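Local coordinates for protein fusion DH (PDB 6K97) that probably dehydrates acyl intermediates of cremimycin polyketide assembly, being an engineered fusion of the two pieces of a split dehydratase domain, at residues V104-T107 with Q108-S111; P326-S329 with A330-A333; L254-A257 with A258-A262; W140-H143 with A144-S147. All coordinates share one frame; numbering follows the deposited sequence.

Overall arrangement
Along the chain the order is contact 1, contact 4, contact 3 and contact 2. The first two belong to the N-terminal part of this engineered double hot dog fusion and the last two to its C-terminal part, so both hot dogs are sampled. Contacts 1 and 4 lie on or beside strands 110-117 and 141-149, their centres about 19 Å apart. Contact 3, on the central helix 252-266, lies about 10 Å from the centre of the chain and about 23 Å from contact 4 between centres. Contact 2 ends strand 315-327 and comes within about 5 Å of contact 1 between nearest atoms, bringing the fusion's two parts close there without touching.

Contact 1 of 4, residues V104-T107 with Q108-S111; sequences VLST and QSSS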
loop_
_atom_site.group_PDB
_atom_site.type_symbol
_atom_site.label_atom_id
_atom_site.label_comp_id
_atom_site.label_asym_id
_atom_site.label_seq_id
_atom_site.Cartn_x
_atom_site.Cartn_y
_atom_site.Cartn_z
ATOM N N VAL A 104 -20.394 -8.054 1.178
ATOM C CA VAL A 104 -21.503 -8.445 0.355
ATOM C C VAL A 104 -21.107 -8.147 -1.058
ATOM O O VAL A 104 -20.565 -7.090 -1.329
ATOM C CB VAL A 104 -22.767 -7.673 0.766
ATOM C CG1 VAL A 104 -23.940 -7.991 -0.155
ATOM C CG2 VAL A 104 -23.125 -8.030 2.206
ATOM N N LEU A 105 -21.350 -9.083 -1.967
ATOM C CA LEU A 105 -21.067 -8.857 -3.389
ATOM C C LEU A 105 -22.393 -8.785 -4.140
ATOM O O LEU A 105 -23.362 -9.483 -3.781
ATOM C CB LEU A 105 -20.234 -9.979 -3.956
ATOM C CG LEU A 105 -18.829 -10.153 -3.377
ATOM C CD1 LEU A 105 -18.221 -11.491 -3.736
ATOM C CD2 LEU A 105 -17.903 -9.053 -3.791
ATOM N N SER A 106 -22.417 -7.935 -5.163
ATOM C CA SER A 106 -23.505 -7.925 -6.126
ATOM C C SER A 106 -22.967 -7.584 -7.513
ATOM O O SER A 106 -21.828 -7.142 -7.642
ATOM C CB SER A 106 -24.586 -6.927 -5.706
ATOM O OG SER A 106 -24.208 -5.602 -6.049
ATOM N N THR A 107 -23.796 -7.758 -8.536
ATOM C CA THR A 107 -23.317 -7.573 -9.912
ATOM C C THR A 107 -23.156 -6.106 -10.221
ATOM O O THR A 107 -22.497 -5.749 -11.158
ATOM C CB THR A 107 -24.251 -8.208 -10.961
ATOM O OG1 THR A 107 -25.568 -7.729 -10.765
ATOM C CG2 THR A 107 -24.273 -9.735 -10.851
ATOM N N GLN A 108 -23.792 -5.247 -9.440
ATOM C CA GLN A 108 -23.786 -3.817 -9.717
ATOM C C GLN A 108 -22.672 -3.093 -8.954
ATOM O O GLN A 108 -22.604 -1.875 -8.997
ATOM C CB GLN A 108 -25.161 -3.217 -9.367
ATOM C CG GLN A 108 -26.273 -3.521 -10.389
ATOM C CD GLN A 108 -26.012 -2.898 -11.773
ATOM O OE1 GLN A 108 -26.296 -1.720 -12.009
ATOM N NE2 GLN A 108 -25.457 -3.689 -12.685
ATOM N N SER A 109 -21.802 -3.822 -8.251
ATOM C CA SER A 109 -20.881 -3.174 -7.319
ATOM C C SER A 109 -19.522 -3.820 -7.341
ATOM O O SER A 109 -19.324 -4.898 -7.914
ATOM C CB SER A 109 -21.428 -3.206 -5.904
ATOM O OG SER A 109 -21.201 -4.485 -5.299
ATOM N N SER A 110 -18.574 -3.136 -6.732
ATOM C CA SER A 110 -17.197 -3.595 -6.722
ATOM C C SER A 110 -16.424 -2.877 -5.640
ATOM O O SER A 110 -16.688 -1.699 -5.347
ATOM C CB SER A 110 -16.511 -3.338 -8.050
ATOM O OG SER A 110 -16.235 -1.964 -8.110
ATOM N N SER A 111 -15.480 -3.609 -5.039
ATOM C CA SER A 111 -14.900 -3.214 -3.784
ATOM C C SER A 111 -13.386 -3.115 -3.931
ATOM O O SER A 111 -12.755 -3.944 -4.555
ATOM C CB SER A 111 -15.248 -4.262 -2.728
ATOM O OG SER A 111 -16.505 -4.076 -2.117
#
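The backbone turns sharply between Ser106 and Ser109 in a type I beta turn, with Thr107 and Gln108 at its two corners and a weak bond from Ser109 N to Ser106 O, 3.4 Å long, across its mouth. The turn belongs to the connection between strands 93-99 and 110-117 in the N-terminal hot dog of the fusion, and it delivers the chain into the second of these strands. Ser106 adds a second feature, an ST turn, because its hydroxyl accepts a weak bond from the peptide nitrogen two residues on: Gln108 N lies 3.4 Å from Ser106 OG at an angle of 142°. That reach follows from the serine's first torsion (chi1 80°), which sets OG between the backbone N and the carbonyl carbon, within reach of Gln108 N and Ser109 OG. The same oxygen meets Ser109 OG at 3.3 Å, again weakly, and either hydroxyl could donate. Ser106 OG therefore has two partners, both bonds long and weak, so the turn is held by several modest bonds and no strong one. Gln108 bends at its second torsion and keeps to the outer side of the turn, where its side chain touches Arg57. Before the turn, Leu105 is buried against Leu54, Leu62 and Val73; beyond it, Ser110 OG makes a weak bond to Glu135. At the mouth, Ser109 CB comes to 3.7 Å from Ser106 OG, while Ser109 OG stands 3.6 Å from Ser106 O.

Contact 2 of 4, residues P326-S329 with A330-A333; sequences PVSS and AQLA
Ser328 OG accepts the peptide hydrogen of Gln331 N at 3.0 Å and 156°, a capping bond that closes the first turn of helix 329-334. Ser328 is the N-cap, and its first torsion (chi1 78°) places OG between its own backbone N and carbonyl carbon, within reach of Gln331 N. The side chain of Gln331 curls back beside the same hydroxyl: its CB lies 3.2 Å from Ser328 OG, and CG and CD follow close by, so that all three carbons lie alongside the cap oxygen. The main chain takes up the helical pattern at once. Leu332 N reaches Ser328 O in a weak bond of 3.4 Å, and Ala333 N reaches Ser329 O more firmly at 3.0 Å and 165°. Just outside the cap, Val327 meets Leu332 through CG1, which lies 3.9 Å from Leu332 CG, the two side chains crossing at about a right angle. Val327, in turn, touches Leu275 and shares a backbone bond with Leu273 on the adjoining strand 273-284. Leu332 is buried and also touches Pro102, while Ser329 touches Ala68; both meetings are with the N-terminal part of the engineered fusion. With an apolar residue just before the N-cap packed on one in the first turn, around a serine cap, this is a hydrophobic staple, here marking the passage from the last strand of the C-terminal hot dog into its terminal helix.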
loop_
_atom_site.group_PDB
_atom_site.type_symbol
_atom_site.label_atom_id
_atom_site.label_comp_id
_atom_site.label_asym_id
_atom_site.label_seq_id
_atom_site.Cartn_x
_atom_site.Cartn_y
_atom_site.Cartn_z
ATOM N N PRO A 326 -24.293 -18.627 15.447
ATOM C CA PRO A 326 -25.598 -18.335 14.853
ATOM C C PRO A 326 -25.564 -16.989 14.215
ATOM O O PRO A 326 -25.034 -16.077 14.789
ATOM C CB PRO A 326 -26.559 -18.271 16.062
ATOM C CG PRO A 326 -25.815 -18.781 17.253
ATOM C CD PRO A 326 -24.354 -18.566 16.936
ATOM N N VAL A 327 -26.112 -16.866 13.031
ATOM C CA VAL A 327 -26.213 -15.585 12.358
ATOM C C VAL A 327 -27.657 -15.356 11.961
ATOM O O VAL A 327 -28.331 -16.283 11.514
ATOM C CB VAL A 327 -25.351 -15.581 11.115
ATOM C CG1 VAL A 327 -25.582 -14.306 10.297
ATOM C CG2 VAL A 327 -23.896 -15.670 11.540
ATOM N N SER A 328 -28.132 -14.139 12.097
ATOM C CA SER A 328 -29.483 -13.855 11.652
ATOM C C SER A 328 -29.459 -13.481 10.180
ATOM O O SER A 328 -28.661 -12.615 9.729
ATOM C CB SER A 328 -30.103 -12.711 12.432
ATOM O OG SER A 328 -29.588 -11.502 11.939
ATOM N N SER A 329 -30.372 -14.093 9.428
ATOM C CA SER A 329 -30.504 -13.754 8.002
ATOM C C SER A 329 -30.827 -12.269 7.725
ATOM O O SER A 329 -30.398 -11.715 6.716
ATOM C CB SER A 329 -31.538 -14.643 7.344
ATOM O OG SER A 329 -32.793 -14.098 7.528
ATOM N N ALA A 330 -31.559 -11.642 8.643
ATOM C CA ALA A 330 -31.866 -10.233 8.553
ATOM C C ALA A 330 -30.622 -9.336 8.711
ATOM O O ALA A 330 -30.517 -8.332 8.015
ATOM C CB ALA A 330 -32.950 -9.856 9.586
ATOM N N GLN A 331 -29.684 -9.674 9.597
ATOM C CA GLN A 331 -28.397 -8.953 9.638
ATOM C C GLN A 331 -27.725 -9.013 8.246
ATOM O O GLN A 331 -27.316 -7.996 7.718
ATOM C CB GLN A 331 -27.429 -9.524 10.693
ATOM C CG GLN A 331 -27.430 -8.931 12.106
ATOM C CD GLN A 331 -28.718 -8.271 12.568
ATOM O OE1 GLN A 331 -29.173 -7.317 11.949
ATOM N NE2 GLN A 331 -29.288 -8.740 13.695
ATOM N N LEU A 332 -27.659 -10.193 7.636
ATOM C CA LEU A 332 -27.040 -10.313 6.311
ATOM C C LEU A 332 -27.713 -9.501 5.219
ATOM O O LEU A 332 -27.040 -8.835 4.402
ATOM C CB LEU A 332 -26.995 -11.769 5.870
ATOM C CG LEU A 332 -26.131 -12.634 6.782
ATOM C CD1 LEU A 332 -26.169 -14.078 6.332
ATOM C CD2 LEU A 332 -24.700 -12.120 6.801
ATOM N N ALA A 333 -29.025 -9.543 5.184
ATOM C CA ALA A 333 -29.734 -8.708 4.223
ATOM C C ALA A 333 -29.374 -7.210 4.441
ATOM O O ALA A 333 -29.342 -6.427 3.512
ATOM C CB ALA A 333 -31.230 -8.937 4.346
#

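Contact 3 of 4, residues L254-A257 with A258-A262; sequences LLDA and ALHAA
His260 folds back along its own helix onto Asp256 and Ala257. Its CB lies 3.4 Å from Ala257 O, and because CG stands beside the backbone N and anti to the carbonyl carbon (chi1 -63°), the imidazole is turned toward the preceding turn. CG and CD2 then pass over the carbonyl of Asp256, CD2 coming to 3.1 Å from Asp256 O. ND1 bonds to Tyr203 OH and sits 3.4 Å from Ala257 CA, which meets the same ring face in a CH-pi contact, 3.7 Å from CA to the ring centroid. At the tip, CE1 passes Asp256 OD2 and NE2 donates to it at 2.7 Å and 141°. The carboxylate stands almost perpendicular to the ring (87°), and NE2 meets OD2 from above the carboxylate plane. Asp256 and His260 are spaced as in the DxxxH/Q motif of polyketide synthase dehydratases, consistent with an active-site position. Replacing His260 with an alanine would probably leave Asp256 OD2 without this donor and Tyr203 OH without its nitrogen partner. Beneath, the i to i+3 bonds Leu259 N to Asp256 O (2.9 Å) and His260 N to Ala257 O (3.0 Å) are shorter than the weak i to i+4 bonds to Leu255 O and Asp256 O, a tightening toward 3-10 geometry. Tyr213 adds a further ring against His260. Helix 252-266, the central helix of the C-terminal hot dog, lies against its strands, with Ala257 and Ala261 on 229-235, Ala258 and Ala261 on 291-298, and Leu255 and Asp256 touching Thr76 of helix 75-88 in the fusion's other part.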
loop_
_atom_site.group_PDB
_atom_site.type_symbol
_atom_site.label_atom_id
_atom_site.label_comp_id
_atom_site.label_asym_id
_atom_site.label_seq_id
_atom_site.Cartn_x
_atom_site.Cartn_y
_atom_site.Cartn_z
ATOM N N LEU A 254 -12.896 -25.456 -2.037
ATOM C CA LEU A 254 -12.417 -26.777 -1.603
ATOM C C LEU A 254 -12.420 -26.813 -0.107
ATOM O O LEU A 254 -13.024 -27.723 0.550
ATOM C CB LEU A 254 -11.054 -26.986 -2.141
ATOM C CG LEU A 254 -10.321 -28.282 -2.081
ATOM C CD1 LEU A 254 -11.084 -29.356 -2.821
ATOM C CD2 LEU A 254 -8.954 -28.043 -2.747
ATOM N N LEU A 255 -11.859 -25.774 0.482
ATOM C CA LEU A 255 -11.831 -25.716 1.950
ATOM C C LEU A 255 -13.225 -25.568 2.530
ATOM O O LEU A 255 -13.538 -26.211 3.517
ATOM C CB LEU A 255 -10.958 -24.581 2.407
ATOM C CG LEU A 255 -10.698 -24.604 3.920
ATOM C CD1 LEU A 255 -9.895 -25.800 4.365
ATOM C CD2 LEU A 255 -9.894 -23.362 4.252
ATOM N N ASP A 256 -14.082 -24.749 1.906
ATOM C CA ASP A 256 -15.465 -24.618 2.405
ATOM C C ASP A 256 -16.231 -25.951 2.298
ATOM O O ASP A 256 -17.039 -26.258 3.163
ATOM C CB ASP A 256 -16.211 -23.539 1.628
ATOM C CG ASP A 256 -17.470 -23.061 2.317
ATOM O OD1 ASP A 256 -17.406 -22.634 3.471
ATOM O OD2 ASP A 256 -18.530 -23.039 1.667
ATOM N N ALA A 257 -16.013 -26.711 1.224
ATOM C CA ALA A 257 -16.744 -27.978 1.054
ATOM C C ALA A 257 -16.375 -28.974 2.140
ATOM O O ALA A 257 -17.214 -29.752 2.606
ATOM C CB ALA A 257 -16.479 -28.569 -0.289
ATOM N N ALA A 258 -15.137 -28.860 2.609
ATOM C CA ALA A 258 -14.668 -29.595 3.784
ATOM C C ALA A 258 -15.404 -29.255 5.042
ATOM O O ALA A 258 -15.457 -30.076 5.930
ATOM C CB ALA A 258 -13.189 -29.343 3.998
ATOM N N LEU A 259 -15.991 -28.063 5.140
ATOM C CA LEU A 259 -16.853 -27.737 6.277
ATOM C C LEU A 259 -18.287 -28.155 6.074
ATOM O O LEU A 259 -19.056 -28.189 7.054
ATOM C CB LEU A 259 -16.855 -26.219 6.578
ATOM C CG LEU A 259 -15.502 -25.558 6.778
ATOM C CD1 LEU A 259 -15.688 -24.078 7.136
ATOM C CD2 LEU A 259 -14.703 -26.306 7.831
ATOM N N HIS A 260 -18.717 -28.369 4.827
ATOM C CA HIS A 260 -20.126 -28.654 4.621
ATOM C C HIS A 260 -20.503 -29.934 5.368
ATOM O O HIS A 260 -21.533 -30.011 6.045
ATOM C CB HIS A 260 -20.450 -28.727 3.135
ATOM C CG HIS A 260 -20.213 -27.427 2.406
ATOM N ND1 HIS A 260 -20.055 -27.355 1.044
ATOM C CD2 HIS A 260 -20.122 -26.150 2.863
ATOM C CE1 HIS A 260 -19.885 -26.090 0.699
ATOM N NE2 HIS A 260 -19.919 -25.347 1.783
ATOM N N ALA A 261 -19.605 -30.904 5.346
ATOM C CA ALA A 261 -19.823 -32.117 6.105
ATOM C C ALA A 261 -20.033 -31.826 7.577
ATOM O O ALA A 261 -20.915 -32.403 8.206
ATOM C CB ALA A 261 -18.665 -33.076 5.929
ATOM N N ALA A 262 -19.244 -30.946 8.133
ATOM C CA ALA A 262 -19.346 -30.691 9.575
ATOM C C ALA A 262 -20.701 -30.074 9.920
ATOM O O ALA A 262 -21.197 -30.276 11.012
ATOM C CB ALA A 262 -18.213 -29.814 10.071
#

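Contact 4 of 4, residues W140-H143 with A144-S147; sequences WVEH and ADGS
Glu142 and Asp145 bring their carboxylates together, Glu142 OE2 lying only 2.8 Å from Asp145 OD2 with the two planes 58° apart. Two like charges this near would repel, so one acid is perhaps protonated, or the exact separation is doubtful. Glu142 gets there with CG anti to its backbone N (chi1 -176°) and an extended chain, its CG passing 3.9 Å from Ala144 O. Asp145 is held from its other oxygen, OD1, which is hydrogen-bonded to His100 NE2; the side chain of Glu142 also touches His100, whose ring might ease the local negative charge. Were Asp145 an alanine, His100 NE2 would probably lose its acceptor, and a gap would open beside the Glu142 carboxylate. A classic beta bulge explains the meeting of residues three apart: His143 and Ala144 both face Ile130 of strand 126-134, the partner in this hairpin of the N-terminal hot dog. The extra residue puts Glu142 and Asp145 on one face of the strand, and the short strand segments 141-143 and 144-147 run at 55° to each other. Behind the bulge, the buried His143 is anchored at both ring nitrogens, ND1 to Thr101 O and NE2 to Ser132 OG, while Ala144 touches Leu97, Leu99 and Ile130. Farther out, Ser147 OG bonds to Glu96, and Trp140 makes a cation-pi contact with Arg131 and packs on Glu30 of the second subunit.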
loop_
_atom_site.group_PDB
_atom_site.type_symbol
_atom_site.label_atom_id
_atom_site.label_comp_id
_atom_site.label_asym_id
_atom_site.label_seq_id
_atom_site.Cartn_x
_atom_site.Cartn_y
_atom_site.Cartn_z
ATOM N N TRP A 140 -13.644 2.461 5.331
ATOM C CA TRP A 140 -13.220 1.086 5.322
ATOM C C TRP A 140 -14.087 0.287 6.239
ATOM O O TRP A 140 -14.465 0.790 7.258
ATOM C CB TRP A 140 -11.789 0.964 5.812
ATOM C CG TRP A 140 -10.807 1.522 4.875
ATOM C CD1 TRP A 140 -10.109 2.701 5.016
ATOM C CD2 TRP A 140 -10.398 0.955 3.633
ATOM N NE1 TRP A 140 -9.265 2.873 3.944
ATOM C CE2 TRP A 140 -9.421 1.824 3.079
ATOM C CE3 TRP A 140 -10.752 -0.202 2.934
ATOM C CZ2 TRP A 140 -8.830 1.593 1.849
ATOM C CZ3 TRP A 140 -10.136 -0.458 1.717
ATOM C CH2 TRP A 140 -9.169 0.453 1.183
ATOM N N VAL A 141 -14.419 -0.943 5.840
ATOM C CA VAL A 141 -15.119 -1.878 6.686
ATOM C C VAL A 141 -14.176 -3.027 6.955
ATOM O O VAL A 141 -13.607 -3.571 6.030
ATOM C CB VAL A 141 -16.367 -2.418 5.996
ATOM C CG1 VAL A 141 -17.086 -3.403 6.899
ATOM C CG2 VAL A 141 -17.275 -1.259 5.588
ATOM N N GLU A 142 -14.014 -3.371 8.225
ATOM C CA GLU A 142 -13.150 -4.456 8.653
ATOM C C GLU A 142 -13.932 -5.781 8.620
ATOM O O GLU A 142 -14.974 -5.881 9.248
ATOM C CB GLU A 142 -12.601 -4.190 10.062
ATOM C CG GLU A 142 -11.602 -5.279 10.490
ATOM C CD GLU A 142 -10.870 -5.014 11.821
ATOM O OE1 GLU A 142 -10.007 -4.109 11.867
ATOM O OE2 GLU A 142 -11.146 -5.742 12.810
ATOM N N HIS A 143 -13.451 -6.749 7.831
ATOM C CA HIS A 143 -14.078 -8.055 7.731
ATOM C C HIS A 143 -13.359 -9.121 8.564
ATOM O O HIS A 143 -13.959 -10.080 9.023
ATOM C CB HIS A 143 -14.105 -8.501 6.260
ATOM C CG HIS A 143 -14.736 -7.503 5.341
ATOM N ND1 HIS A 143 -16.043 -7.102 5.474
ATOM C CD2 HIS A 143 -14.219 -6.778 4.312
ATOM C CE1 HIS A 143 -16.312 -6.188 4.554
ATOM N NE2 HIS A 143 -15.215 -5.965 3.843
ATOM N N ALA A 144 -12.059 -8.958 8.775
ATOM C CA ALA A 144 -11.325 -9.941 9.553
ATOM C C ALA A 144 -10.110 -9.366 10.151
ATOM O O ALA A 144 -9.512 -8.414 9.614
ATOM C CB ALA A 144 -10.938 -11.121 8.690
ATOM N N ASP A 145 -9.722 -9.931 11.288
ATOM C CA ASP A 145 -8.379 -9.670 11.806
ATOM C C ASP A 145 -7.839 -10.845 12.600
ATOM O O ASP A 145 -8.569 -11.803 12.913
ATOM C CB ASP A 145 -8.339 -8.354 12.586
ATOM C CG ASP A 145 -9.206 -8.331 13.752
ATOM O OD1 ASP A 145 -9.772 -9.365 14.144
ATOM O OD2 ASP A 145 -9.329 -7.238 14.291
ATOM N N GLY A 146 -6.571 -10.798 12.895
ATOM C CA GLY A 146 -5.923 -11.942 13.532
ATOM C C GLY A 146 -4.427 -11.762 13.487
ATOM O O GLY A 146 -3.915 -10.651 13.517
ATOM N N SER A 147 -3.730 -12.871 13.512
ATOM C CA SER A 147 -2.283 -12.838 13.515
ATOM C C SER A 147 -1.710 -14.038 12.787
ATOM O O SER A 147 -2.358 -15.094 12.684
ATOM C CB SER A 147 -1.735 -12.808 14.930
ATOM O OG SER A 147 -2.460 -13.709 15.708
#